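Local coordinates for RidA family protein (Mycobacterium tuberculosis, PDB 3I7T) that is of unknown function but belongs to the trimeric YjgF/YER057c/UK114 (RidA) family, whose better-known members include imine and enamine deaminases, at residues D47-I52 with G83-Q88; V29-T34 with E53-Q58. One frame throughout, in Å; residues are numbered along the deposited sequence.

Contact 1. Residues D47-I52 with G83-Q88; sequences DALRRI and GEVHAQ
Leu49 CD1 makes the junction between the two helices, lying 3.8 Å from Val85 CG1. The same methyl is 3.9 Å from Val85 O and 4.1 Å from His86 CA, so one leucine branch rests against both a side chain and the backbone of helix 79-90. With CG anti to its carbonyl carbon (chi1 -70°), Leu49 extends across the gap, and the side chain also touches Ile114 of strand 112-119. Leu49 and Val85 lie alongside with their ends pointing opposite ways, and the helices stay 8.0 Å apart between Leu49 CA and His86 CA. The imidazole of His86 turns from this apolar patch: NE2 is hydrogen-bonded to Thr69 OG1, and ND1 to Val17 O of the second subunit.

The packing thins out beyond Val85, which is partly exposed and leans on Thr45 and Arg46 of helix 41-58. Farther round that helix Asp47 points away from helix 79-90 and forms a partly exposed salt bridge with Arg51, one turn on. Arg51 takes a side-on grip, with NE 2.7 Å and NH2 2.9 Å from the same atom, Asp47 OD2. That oxygen lies in the guanidinium plane; NE meets it from 54° out of the carboxylate plane, while NH2 is received on the oxygen's syn lone pair. Ser37 N adds a further hydrogen bond to OD2. No hydrogen bond joins the two segments, so they probably keep their spacing by apolar contact, and His86 supplies a polar link to the second subunit.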
ATOM      1  N   ASP A  47       7.204 -16.627   9.973  1.00  7.31           N
ATOM      2  CA  ASP A  47       7.014 -17.438   8.773  1.00  7.15           C
ATOM      3  C   ASP A  47       6.686 -16.578   7.557  1.00  6.79           C
ATOM      4  O   ASP A  47       7.124 -16.869   6.435  1.00  6.45           O
ATOM      5  CB  ASP A  47       5.926 -18.490   9.011  1.00  6.82           C
ATOM      6  CG  ASP A  47       5.982 -19.623   8.000  1.00  8.25           C
ATOM      7  OD1 ASP A  47       7.062 -20.256   7.876  1.00  9.90           O
ATOM      8  OD2 ASP A  47       4.961 -19.872   7.323  1.00  8.34           O
ATOM      9  N   ALA A  48       5.929 -15.502   7.768  1.00  6.62           N
ATOM     10  CA  ALA A  48       5.624 -14.586   6.667  1.00  5.90           C
ATOM     11  C   ALA A  48       6.905 -13.936   6.179  1.00  6.08           C
ATOM     12  O   ALA A  48       7.097 -13.754   4.980  1.00  5.05           O
ATOM     13  CB  ALA A  48       4.592 -13.527   7.085  1.00  6.38           C
ATOM     14  N   LEU A  49       7.797 -13.603   7.109  1.00  5.82           N
ATOM     15  CA  LEU A  49       9.047 -12.940   6.736  1.00  5.97           C
ATOM     16  C   LEU A  49      10.007 -13.910   6.082  1.00  5.46           C
ATOM     17  O   LEU A  49      10.774 -13.517   5.207  1.00  5.71           O
ATOM     18  CB  LEU A  49       9.705 -12.279   7.946  1.00  5.41           C
ATOM     19  CG  LEU A  49       8.976 -11.050   8.500  1.00  6.52           C
ATOM     20  CD1 LEU A  49       9.614 -10.507   9.797  1.00  7.14           C
ATOM     21  CD2 LEU A  49       8.892  -9.971   7.442  1.00  6.81           C
ATOM     22  N   ARG A  50       9.966 -15.177   6.499  1.00  5.22           N
ATOM     23  CA  ARG A  50      10.772 -16.200   5.844  1.00  5.56           C
ATOM     24  C   ARG A  50      10.356 -16.355   4.377  1.00  5.28           C
ATOM     25  O   ARG A  50      11.205 -16.478   3.505  1.00  5.68           O
ATOM     26  CB  ARG A  50      10.675 -17.550   6.556  1.00  6.11           C
ATOM     27  CG  ARG A  50      11.766 -18.529   6.103  1.00  8.30           C
ATOM     28  CD  ARG A  50      11.304 -19.968   6.169  1.00 13.19           C
ATOM     29  N   ARG A  51       9.053 -16.360   4.113  1.00  4.90           N
ATOM     30  CA  ARG A  51       8.548 -16.491   2.757  1.00  5.08           C
ATOM     31  C   ARG A  51       8.873 -15.262   1.899  1.00  5.18           C
ATOM     32  O   ARG A  51       9.189 -15.379   0.713  1.00  5.89           O
ATOM     33  CB  ARG A  51       7.044 -16.761   2.774  1.00  4.93           C
ATOM     34  CG  ARG A  51       6.673 -18.092   3.417  1.00  5.50           C
ATOM     35  CD  ARG A  51       5.186 -18.141   3.813  1.00  5.77           C
ATOM     36  NE  ARG A  51       4.954 -19.334   4.637  1.00  8.81           N
ATOM     37  CZ  ARG A  51       4.752 -20.555   4.141  1.00  8.30           C
ATOM     38  NH1 ARG A  51       4.703 -20.742   2.828  1.00  8.47           N
ATOM     39  NH2 ARG A  51       4.573 -21.582   4.954  1.00  7.42           N
ATOM     40  N   ILE A  52       8.786 -14.081   2.494  1.00  5.04           N
ATOM     41  CA  ILE A  52       9.253 -12.877   1.800  1.00  5.27           C
ATOM     42  C   ILE A  52      10.718 -12.995   1.366  1.00  5.34           C
ATOM     43  O   ILE A  52      11.053 -12.696   0.217  1.00  5.44           O
ATOM     44  CB  ILE A  52       9.017 -11.640   2.660  1.00  4.91           C
ATOM     45  CG1 ILE A  52       7.510 -11.401   2.722  1.00  5.02           C
ATOM     46  CG2 ILE A  52       9.746 -10.410   2.083  1.00  5.04           C
ATOM     47  CD1 ILE A  52       7.067 -10.376   3.718  1.00  5.54           C
ATOM     48  N   GLY A  83       6.086  -6.619  16.117  1.00  8.01           N
ATOM     49  CA  GLY A  83       7.253  -5.742  16.058  1.00  8.39           C
ATOM     50  C   GLY A  83       8.572  -6.407  16.415  1.00  8.27           C
ATOM     51  O   GLY A  83       9.584  -6.169  15.764  1.00  9.10           O
ATOM     52  N   GLU A  84       8.573  -7.228  17.460  1.00  8.30           N
ATOM     53  CA  GLU A  84       9.786  -7.911  17.893  1.00  8.02           C
ATOM     54  C   GLU A  84      10.397  -8.740  16.775  1.00  7.16           C
ATOM     55  O   GLU A  84      11.612  -8.748  16.586  1.00  6.44           O
ATOM     56  CB  GLU A  84       9.497  -8.820  19.082  1.00  8.67           C
ATOM     57  CG  GLU A  84       9.358  -8.089  20.394  1.00 12.38           C
ATOM     58  CD  GLU A  84       8.900  -9.000  21.510  1.00 16.17           C
ATOM     59  OE1 GLU A  84       9.356 -10.168  21.557  1.00 18.60           O
ATOM     60  OE2 GLU A  84       8.082  -8.546  22.342  1.00 18.32           O
ATOM     61  N   VAL A  85       9.548  -9.470  16.059  1.00  6.50           N
ATOM     62  CA  VAL A  85       9.993 -10.280  14.937  1.00  6.03           C
ATOM     63  C   VAL A  85      10.481  -9.416  13.756  1.00  6.03           C
ATOM     64  O   VAL A  85      11.474  -9.738  13.106  1.00  5.71           O
ATOM     65  CB  VAL A  85       8.869 -11.247  14.478  1.00  5.74           C
ATOM     66  CG1 VAL A  85       9.294 -12.015  13.249  1.00  5.75           C
ATOM     67  CG2 VAL A  85       8.461 -12.190  15.603  1.00  5.86           C
ATOM     68  N   HIS A  86       9.770  -8.322  13.473  1.00  5.80           N
ATOM     69  CA  HIS A  86      10.143  -7.413  12.394  1.00  6.14           C
ATOM     70  C   HIS A  86      11.499  -6.793  12.735  1.00  7.05           C
ATOM     71  O   HIS A  86      12.366  -6.615  11.861  1.00  6.74           O
ATOM     72  CB  HIS A  86       9.055  -6.323  12.242  1.00  5.85           C
ATOM     73  CG  HIS A  86       9.237  -5.428  11.049  1.00  4.93           C
ATOM     74  ND1 HIS A  86      10.053  -4.315  11.069  1.00  4.57           N
ATOM     75  CD2 HIS A  86       8.693  -5.473   9.809  1.00  3.89           C
ATOM     76  CE1 HIS A  86      10.011  -3.716   9.891  1.00  5.08           C
ATOM     77  NE2 HIS A  86       9.200  -4.406   9.103  1.00  5.86           N
ATOM     78  N   ALA A  87      11.684  -6.504  14.024  1.00  7.83           N
ATOM     79  CA  ALA A  87      12.901  -5.878  14.533  1.00  9.00           C
ATOM     80  C   ALA A  87      14.090  -6.826  14.445  1.00  9.94           C
ATOM     81  O   ALA A  87      15.183  -6.413  14.070  1.00 10.06           O
ATOM     82  CB  ALA A  87      12.707  -5.410  15.964  1.00  8.47           C
ATOM     83  N   GLN A  88      13.874  -8.095  14.791  1.00 11.05           N
ATOM     84  CA  GLN A  88      14.925  -9.097  14.668  1.00 12.50           C
ATOM     85  C   GLN A  88      15.325  -9.269  13.196  1.00 12.40           C
ATOM     86  O   GLN A  88      16.493  -9.503  12.889  1.00 12.22           O
ATOM     87  CB  GLN A  88      14.503 -10.428  15.320  1.00 12.90           C
ATOM     88  CG  GLN A  88      15.672 -11.281  15.884  1.00 16.52           C
ATOM     89  CD  GLN A  88      16.134 -10.872  17.300  1.00 20.51           C
ATOM     90  OE1 GLN A  88      16.067  -9.699  17.686  1.00 22.98           O
ATOM     91  NE2 GLN A  88      16.620 -11.848  18.070  1.00 22.61           N
TER

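Contact 2. Residues V29-T34 with E53-Q58; sequences VVVAGT and EIALGQ
Thr34 OG1 has two partners: it donates to Ala32 O over 2.9 Å and is also hydrogen-bonded to Arg21 NH1. The hydroxyl sits beside its own backbone N (chi1 -54°), which lets it reach back two residues along the strand; it approaches from 40° above the carbonyl plane.

From this polar end the strand runs back into an apolar interface with helix 41-58. Val29 and Val31, alternate residues, direct their side chains at the helix. Leu56 CD2 lodges between them, 3.8 Å from Val29 CG1 and 3.5 Å from Val31 CG2, the latter tighter than normal carbon contact. The Leu56 side chain runs at about a right angle to that of Val31, and although its CB does not aim at the strand, its end bends closer. Ala55 adds its methyl, with CB 4.4 Å from Val31 CG1.

The strand and helix segments run roughly antiparallel, at 151°, with axes 9.2 Å apart. Strand 28-35 and helix 41-58 begin a split beta-alpha-beta unit: the parallel partner, strand 66-73, lies one strand away, with strand 112-119 between them. The family builds its trimer from sheets of this kind, with the helices packed on their outer faces.

The other face of the strand serves the assembly. Val30 points away from the helix and packs on Arg68 of the third subunit, and NH1 of that arginine is hydrogen-bonded to Val31 O, while Ala32 rests on Thr97 of that subunit. Back on the helix side, Val31 also touches Ile52, and Ala55 meets Ala22 on the neighbouring strand 22-25.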
ATOM      1  N   VAL A  29      11.942  -4.706  -6.930  1.00  9.19           N
ATOM      2  CA  VAL A  29      11.287  -5.991  -6.644  1.00  7.44           C
ATOM      3  C   VAL A  29      10.095  -5.727  -5.719  1.00  6.99           C
ATOM      4  O   VAL A  29      10.258  -5.159  -4.626  1.00  6.72           O
ATOM      5  CB  VAL A  29      12.246  -6.993  -5.995  1.00  7.92           C
ATOM      6  CG1 VAL A  29      11.552  -8.309  -5.735  1.00  5.95           C
ATOM      7  CG2 VAL A  29      13.472  -7.217  -6.897  1.00  8.34           C
ATOM      8  N   VAL A  30       8.895  -6.090  -6.170  1.00  5.36           N
ATOM      9  CA  VAL A  30       7.724  -6.060  -5.289  1.00  4.08           C
ATOM     10  C   VAL A  30       7.294  -7.463  -4.868  1.00  4.32           C
ATOM     11  O   VAL A  30       7.367  -8.411  -5.646  1.00  4.14           O
ATOM     12  CB  VAL A  30       6.533  -5.301  -5.925  1.00  4.11           C
ATOM     13  CG1 VAL A  30       6.924  -3.861  -6.154  1.00  2.41           C
ATOM     14  CG2 VAL A  30       6.112  -5.951  -7.219  1.00  3.27           C
ATOM     15  N   VAL A  31       6.870  -7.586  -3.619  1.00  4.31           N
ATOM     16  CA  VAL A  31       6.455  -8.848  -3.052  1.00  4.97           C
ATOM     17  C   VAL A  31       4.976  -8.769  -2.646  1.00  5.11           C
ATOM     18  O   VAL A  31       4.515  -7.772  -2.053  1.00  4.78           O
ATOM     19  CB  VAL A  31       7.373  -9.234  -1.859  1.00  5.45           C
ATOM     20  CG1 VAL A  31       7.055 -10.648  -1.321  1.00  4.94           C
ATOM     21  CG2 VAL A  31       8.840  -9.168  -2.295  1.00  5.62           C
ATOM     22  N   ALA A  32       4.238  -9.825  -2.991  1.00  4.96           N
ATOM     23  CA  ALA A  32       2.821  -9.960  -2.655  1.00  5.31           C
ATOM     24  C   ALA A  32       2.580  -9.908  -1.148  1.00  5.81           C
ATOM     25  O   ALA A  32       3.486 -10.184  -0.360  1.00  5.77           O
ATOM     26  CB  ALA A  32       2.282 -11.304  -3.210  1.00  4.69           C
ATOM     27  N   GLY A  33       1.352  -9.571  -0.757  1.00  5.83           N
ATOM     28  CA  GLY A  33       0.933  -9.766   0.636  1.00  5.90           C
ATOM     29  C   GLY A  33       1.243 -11.206   0.998  1.00  6.55           C
ATOM     30  O   GLY A  33       0.878 -12.140   0.267  1.00  6.28           O
ATOM     31  N   THR A  34       1.933 -11.394   2.117  1.00  6.55           N
ATOM     32  CA  THR A  34       2.348 -12.719   2.518  1.00  7.03           C
ATOM     33  C   THR A  34       1.865 -13.076   3.907  1.00  6.85           C
ATOM     34  O   THR A  34       2.089 -12.330   4.847  1.00  6.40           O
ATOM     35  CB  THR A  34       3.875 -12.806   2.548  1.00  6.99           C
ATOM     36  OG1 THR A  34       4.381 -12.383   1.275  1.00  8.47           O
ATOM     37  CG2 THR A  34       4.317 -14.238   2.845  1.00  6.64           C
ATOM     38  N   GLU A  53      11.581 -13.437   2.281  1.00  5.63           N
ATOM     39  CA  GLU A  53      12.984 -13.676   1.962  1.00  6.34           C
ATOM     40  C   GLU A  53      13.142 -14.673   0.811  1.00  6.25           C
ATOM     41  O   GLU A  53      13.904 -14.429  -0.117  1.00  7.09           O
ATOM     42  CB  GLU A  53      13.736 -14.183   3.195  1.00  6.62           C
ATOM     43  CG  GLU A  53      15.245 -14.248   2.986  1.00  9.50           C
ATOM     44  CD  GLU A  53      16.041 -14.462   4.280  1.00 14.08           C
ATOM     45  OE1 GLU A  53      15.629 -15.282   5.125  1.00 16.03           O
ATOM     46  OE2 GLU A  53      17.109 -13.834   4.431  1.00 15.10           O
ATOM     47  N   ILE A  54      12.417 -15.788   0.874  1.00  5.75           N
ATOM     48  CA  ILE A  54      12.496 -16.812  -0.162  1.00  6.06           C
ATOM     49  C   ILE A  54      12.097 -16.229  -1.521  1.00  5.79           C
ATOM     50  O   ILE A  54      12.764 -16.473  -2.546  1.00  6.30           O
ATOM     51  CB  ILE A  54      11.587 -18.016   0.173  1.00  5.97           C
ATOM     52  CG1 ILE A  54      12.089 -18.736   1.429  1.00  5.80           C
ATOM     53  CG2 ILE A  54      11.508 -18.990  -1.011  1.00  7.00           C
ATOM     54  CD1 ILE A  54      11.151 -19.865   1.880  1.00  4.90           C
ATOM     55  N   ALA A  55      11.024 -15.448  -1.540  1.00  5.22           N
ATOM     56  CA  ALA A  55      10.553 -14.861  -2.788  1.00  5.02           C
ATOM     57  C   ALA A  55      11.574 -13.851  -3.297  1.00  4.63           C
ATOM     58  O   ALA A  55      11.970 -13.879  -4.465  1.00  4.93           O
ATOM     59  CB  ALA A  55       9.181 -14.222  -2.607  1.00  4.48           C
ATOM     60  N   LEU A  56      12.034 -12.987  -2.400  1.00  4.27           N
ATOM     61  CA  LEU A  56      13.098 -12.045  -2.727  1.00  4.51           C
ATOM     62  C   LEU A  56      14.328 -12.715  -3.336  1.00  4.64           C
ATOM     63  O   LEU A  56      14.846 -12.267  -4.370  1.00  5.14           O
ATOM     64  CB  LEU A  56      13.504 -11.252  -1.472  1.00  4.40           C
ATOM     65  CG  LEU A  56      12.480 -10.215  -1.013  1.00  2.93           C
ATOM     66  CD1 LEU A  56      12.901  -9.545   0.305  1.00  3.84           C
ATOM     67  CD2 LEU A  56      12.294  -9.177  -2.125  1.00  3.61           C
ATOM     68  N   GLY A  57      14.804 -13.779  -2.691  1.00  5.41           N
ATOM     69  CA  GLY A  57      16.032 -14.453  -3.115  1.00  5.24           C
ATOM     70  C   GLY A  57      15.871 -15.035  -4.502  1.00  6.21           C
ATOM     71  O   GLY A  57      16.794 -15.004  -5.325  1.00  5.32           O
ATOM     72  N   GLN A  58      14.688 -15.555  -4.787  1.00  6.85           N
ATOM     73  CA  GLN A  58      14.410 -16.022  -6.136  1.00  8.36           C
ATOM     74  C   GLN A  58      14.305 -14.910  -7.190  1.00  8.51           C
ATOM     75  O   GLN A  58      14.404 -15.174  -8.392  1.00  8.89           O
ATOM     76  CB  GLN A  58      13.179 -16.913  -6.135  1.00  9.09           C
ATOM     77  CG  GLN A  58      13.444 -18.240  -5.434  1.00 11.79           C
ATOM     78  CD  GLN A  58      12.228 -19.119  -5.420  1.00 14.94           C
ATOM     79  OE1 GLN A  58      11.447 -19.099  -4.469  1.00 17.57           O
ATOM     80  NE2 GLN A  58      12.038 -19.878  -6.485  1.00 16.07           N
TER

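Following the chain from the N terminus, strand 28-35 comes first, and contact 2 closes the shorter loop when helix 41-58 folds back over it after 18 intervening residues. The same helix, a turn or more earlier at 47-52, opens contact 1, which is completed only after strand 66-73 has passed, by helix 79-90. The segments therefore alternate along the chain and the two loops cross, with helix 41-58 common to both. Their centres lie about 13 Å apart, yet they meet where Ala48 and Arg51 pack against Thr34. Contact 2 seats this helix on the sheet, and contact 1 sets helix 79-90 beside it.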